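Local coordinates for NTF2-like Protein (Anabaena variabilis ATCC 29413, PDB 3DMC) that is of unknown function but adopts the NTF2-like fold of the SnoaL-like family, whose curved sheet and packed helices commonly enclose a pocket, at residues 8-18 with 83-94. Numbering follows the deposited sequence.
Sequences DNTLKVAHQGF and VTSNETTVVFEF
Phe18 lies flat on Phe92 where the N-terminal helix of this NTF2-like fold packs on the hairpin of strands 83-85 and 89-94. The two rings form an offset stack, with centroids 4.1 Å apart and planes at 4°. Phe18 CG is anti to the backbone N (chi1 -158°), which lays the ring over Phe92; CB, placed by the helix backbone, makes a CH-pi contact with the same face. The stack belongs to an aromatic cluster. Phe92 turns its edge to the face of His15, with the planes at 90°. Phe18 in turn makes an offset edge-to-face contact with Phe94, its CZ 3.6 Å from Phe94 CD1. An alanine in place of Phe92 would probably leave the faces of Phe18 and His15 without this partner and open a gap beside Ala14.

Toward the hairpin turn the side chains shrink and the backbones draw closer. Ala14 CB sits 3.2 Å from Val90 CG2, tighter than usual carbon contact. Leu11 CD2 lies against both Val83 CG1 and Val90 CG1, and its CG passes 3.7 Å from Ser85 OG. Thr10 CG2 rests on Val90 CG2, while its OG1 donates to Glu87 O at 2.6 Å, from above the carbonyl plane.

Further out, Asp8 is the N-cap; its OD1 accepts from Leu11 N, and its OD2 bonds Thr4. Ser85 OG also bonds Gly1 N of the second subunit. Within the sheet, the neighbouring strand 103-116 pairs with 89-94. In the turn, Asn86 OD1 accepts from Thr88 N, an Asx turn, and from Thr89 N on the opposite face, completing an Asx motif. One water bridges helix and hairpin: it donates to Asp8 OD1 and Asn86 O, both at 2.8 Å, and accepts from Ser85 OG.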
# COMPACT_ATOMS: atom_id res chain seq x y z
N ASP A 8 9.80 11.56 -17.05
CA ASP A 8 9.47 11.01 -15.71
C ASP A 8 10.40 9.82 -15.34
O ASP A 8 10.10 8.65 -15.55
CB ASP A 8 7.98 10.65 -15.68
CG ASP A 8 7.43 10.48 -14.27
OD1 ASP A 8 8.24 10.21 -13.36
OD2 ASP A 8 6.19 10.56 -14.12
N ASN A 9 11.54 10.16 -14.75
CA ASN A 9 12.61 9.21 -14.46
C ASN A 9 12.17 8.32 -13.32
O ASN A 9 12.52 7.14 -13.24
CB ASN A 9 13.87 9.96 -14.01
CG ASN A 9 15.00 9.05 -13.60
OD1 ASN A 9 15.65 8.42 -14.45
ND2 ASN A 9 15.31 9.04 -12.29
N THR A 10 11.39 8.91 -12.44
CA THR A 10 10.90 8.17 -11.27
C THR A 10 10.08 6.95 -11.73
O THR A 10 10.32 5.83 -11.30
CB THR A 10 10.15 9.11 -10.28
OG1 THR A 10 11.11 10.03 -9.70
CG2 THR A 10 9.44 8.32 -9.19
N LEU A 11 9.13 7.20 -12.61
CA LEU A 11 8.29 6.14 -13.15
C LEU A 11 9.12 5.14 -13.95
O LEU A 11 8.97 3.93 -13.81
CB LEU A 11 7.17 6.68 -14.03
CG LEU A 11 5.78 6.89 -13.43
CD1 LEU A 11 4.84 7.34 -14.53
CD2 LEU A 11 5.28 5.59 -12.78
N LYS A 12 10.01 5.67 -14.80
CA LYS A 12 10.83 4.83 -15.64
C LYS A 12 11.65 3.85 -14.81
O LYS A 12 11.62 2.63 -15.01
CB LYS A 12 11.75 5.67 -16.53
CG LYS A 12 12.49 4.82 -17.55
CD LYS A 12 13.07 5.68 -18.66
CE LYS A 12 13.99 4.87 -19.57
NZ LYS A 12 15.21 4.44 -18.84
N VAL A 13 12.38 4.40 -13.86
CA VAL A 13 13.28 3.61 -13.01
C VAL A 13 12.48 2.62 -12.17
O VAL A 13 12.83 1.45 -12.07
CB VAL A 13 14.18 4.51 -12.13
CG1 VAL A 13 14.93 3.68 -11.08
CG2 VAL A 13 15.14 5.26 -13.01
N ALA A 14 11.40 3.09 -11.56
CA ALA A 14 10.54 2.18 -10.73
C ALA A 14 10.02 1.02 -11.57
O ALA A 14 10.01 -0.15 -11.12
CB ALA A 14 9.35 2.95 -10.07
N HIS A 15 9.57 1.33 -12.77
CA HIS A 15 9.02 0.27 -13.64
C HIS A 15 10.11 -0.73 -13.97
O HIS A 15 9.85 -1.93 -14.07
CB HIS A 15 8.38 0.79 -14.94
CG HIS A 15 6.94 1.20 -14.81
ND1 HIS A 15 5.91 0.28 -14.72
CD2 HIS A 15 6.35 2.42 -14.78
CE1 HIS A 15 4.76 0.93 -14.63
NE2 HIS A 15 5.00 2.23 -14.67
N GLN A 16 11.34 -0.26 -14.14
CA GLN A 16 12.43 -1.19 -14.44
C GLN A 16 12.66 -2.06 -13.23
O GLN A 16 12.81 -3.26 -13.34
CB GLN A 16 13.72 -0.49 -14.84
CG GLN A 16 14.83 -1.47 -15.20
CD GLN A 16 14.45 -2.36 -16.39
OE1 GLN A 16 14.11 -3.54 -16.24
NE2 GLN A 16 14.48 -1.78 -17.58
N GLY A 17 12.67 -1.44 -12.07
CA GLY A 17 12.77 -2.19 -10.80
C GLY A 17 11.69 -3.23 -10.65
O GLY A 17 11.95 -4.37 -10.20
N PHE A 18 10.48 -2.87 -11.06
CA PHE A 18 9.33 -3.76 -10.90
C PHE A 18 9.46 -4.96 -11.85
O PHE A 18 9.13 -6.08 -11.51
CB PHE A 18 7.98 -3.08 -11.07
CG PHE A 18 6.87 -3.82 -10.40
CD1 PHE A 18 6.80 -3.86 -9.01
CD2 PHE A 18 5.93 -4.52 -11.14
CE1 PHE A 18 5.79 -4.55 -8.38
CE2 PHE A 18 4.92 -5.23 -10.50
CZ PHE A 18 4.86 -5.24 -9.11
N VAL A 83 -0.75 1.73 -10.49
CA VAL A 83 0.59 2.27 -10.31
C VAL A 83 0.48 3.77 -10.14
O VAL A 83 0.07 4.50 -11.05
CB VAL A 83 1.45 1.95 -11.53
CG1 VAL A 83 2.83 2.56 -11.39
CG2 VAL A 83 1.56 0.42 -11.70
N THR A 84 0.88 4.23 -8.97
CA THR A 84 0.79 5.66 -8.65
C THR A 84 2.16 6.20 -8.32
O THR A 84 3.04 5.46 -7.93
CB THR A 84 -0.15 5.89 -7.43
OG1 THR A 84 0.30 5.10 -6.34
CG2 THR A 84 -1.65 5.55 -7.75
N SER A 85 2.35 7.50 -8.54
CA SER A 85 3.65 8.10 -8.25
C SER A 85 3.57 9.56 -7.85
O SER A 85 2.53 10.22 -7.93
CB SER A 85 4.62 7.93 -9.45
OG SER A 85 4.26 8.69 -10.60
N ASN A 86 4.73 10.00 -7.42
CA ASN A 86 5.01 11.44 -7.19
C ASN A 86 6.43 11.73 -7.68
O ASN A 86 6.93 11.02 -8.55
CB ASN A 86 4.74 11.86 -5.74
CG ASN A 86 5.64 11.18 -4.71
OD1 ASN A 86 6.74 10.78 -5.00
ND2 ASN A 86 5.15 11.09 -3.44
N GLU A 87 7.06 12.79 -7.17
CA GLU A 87 8.39 13.16 -7.67
C GLU A 87 9.45 12.07 -7.43
O GLU A 87 10.39 11.96 -8.19
CB GLU A 87 8.88 14.48 -7.07
CG GLU A 87 8.09 15.67 -7.50
CD GLU A 87 8.75 16.97 -7.06
OE1 GLU A 87 9.66 16.90 -6.21
OE2 GLU A 87 8.36 18.05 -7.57
N THR A 88 9.25 11.28 -6.37
CA THR A 88 10.26 10.32 -5.92
C THR A 88 9.82 8.89 -5.62
O THR A 88 10.64 8.01 -5.60
CB THR A 88 11.05 10.86 -4.67
OG1 THR A 88 10.18 10.91 -3.54
CG2 THR A 88 11.59 12.23 -4.96
N THR A 89 8.52 8.66 -5.48
CA THR A 89 7.98 7.40 -4.98
C THR A 89 7.01 6.84 -6.00
O THR A 89 6.24 7.58 -6.62
CB THR A 89 7.22 7.62 -3.64
OG1 THR A 89 8.08 8.20 -2.65
CG2 THR A 89 6.67 6.33 -3.07
N VAL A 90 7.06 5.52 -6.14
CA VAL A 90 6.08 4.79 -6.97
C VAL A 90 5.53 3.63 -6.18
O VAL A 90 6.28 2.91 -5.48
CB VAL A 90 6.71 4.24 -8.27
CG1 VAL A 90 5.61 3.71 -9.14
CG2 VAL A 90 7.50 5.37 -9.01
N VAL A 91 4.22 3.47 -6.26
CA VAL A 91 3.56 2.34 -5.58
C VAL A 91 2.87 1.50 -6.64
O VAL A 91 2.21 2.02 -7.55
CB VAL A 91 2.46 2.79 -4.56
CG1 VAL A 91 1.77 1.58 -3.87
CG2 VAL A 91 3.01 3.74 -3.49
N PHE A 92 3.10 0.21 -6.49
CA PHE A 92 2.54 -0.85 -7.32
C PHE A 92 1.56 -1.64 -6.46
O PHE A 92 1.96 -2.26 -5.49
CB PHE A 92 3.68 -1.76 -7.80
CG PHE A 92 4.66 -1.07 -8.68
CD1 PHE A 92 5.77 -0.38 -8.11
CD2 PHE A 92 4.53 -1.10 -10.06
CE1 PHE A 92 6.67 0.26 -8.92
CE2 PHE A 92 5.45 -0.45 -10.86
CZ PHE A 92 6.51 0.22 -10.30
N GLU A 93 0.30 -1.63 -6.86
CA GLU A 93 -0.73 -2.42 -6.23
C GLU A 93 -1.00 -3.59 -7.16
O GLU A 93 -1.45 -3.40 -8.32
CB GLU A 93 -2.02 -1.63 -6.01
CG GLU A 93 -1.93 -0.50 -5.01
CD GLU A 93 -3.24 0.26 -4.91
OE1 GLU A 93 -4.27 -0.41 -4.60
OE2 GLU A 93 -3.23 1.50 -5.15
N PHE A 94 -0.75 -4.77 -6.64
CA PHE A 94 -0.80 -6.01 -7.44
C PHE A 94 -1.43 -7.22 -6.72
O PHE A 94 -1.67 -7.21 -5.51
CB PHE A 94 0.56 -6.34 -8.07
CG PHE A 94 1.63 -6.73 -7.07
CD1 PHE A 94 2.47 -5.78 -6.49
CD2 PHE A 94 1.79 -8.06 -6.71
CE1 PHE A 94 3.44 -6.17 -5.59
CE2 PHE A 94 2.75 -8.43 -5.81
CZ PHE A 94 3.58 -7.49 -5.24
O HOH W 1 6.73 9.75 -11.08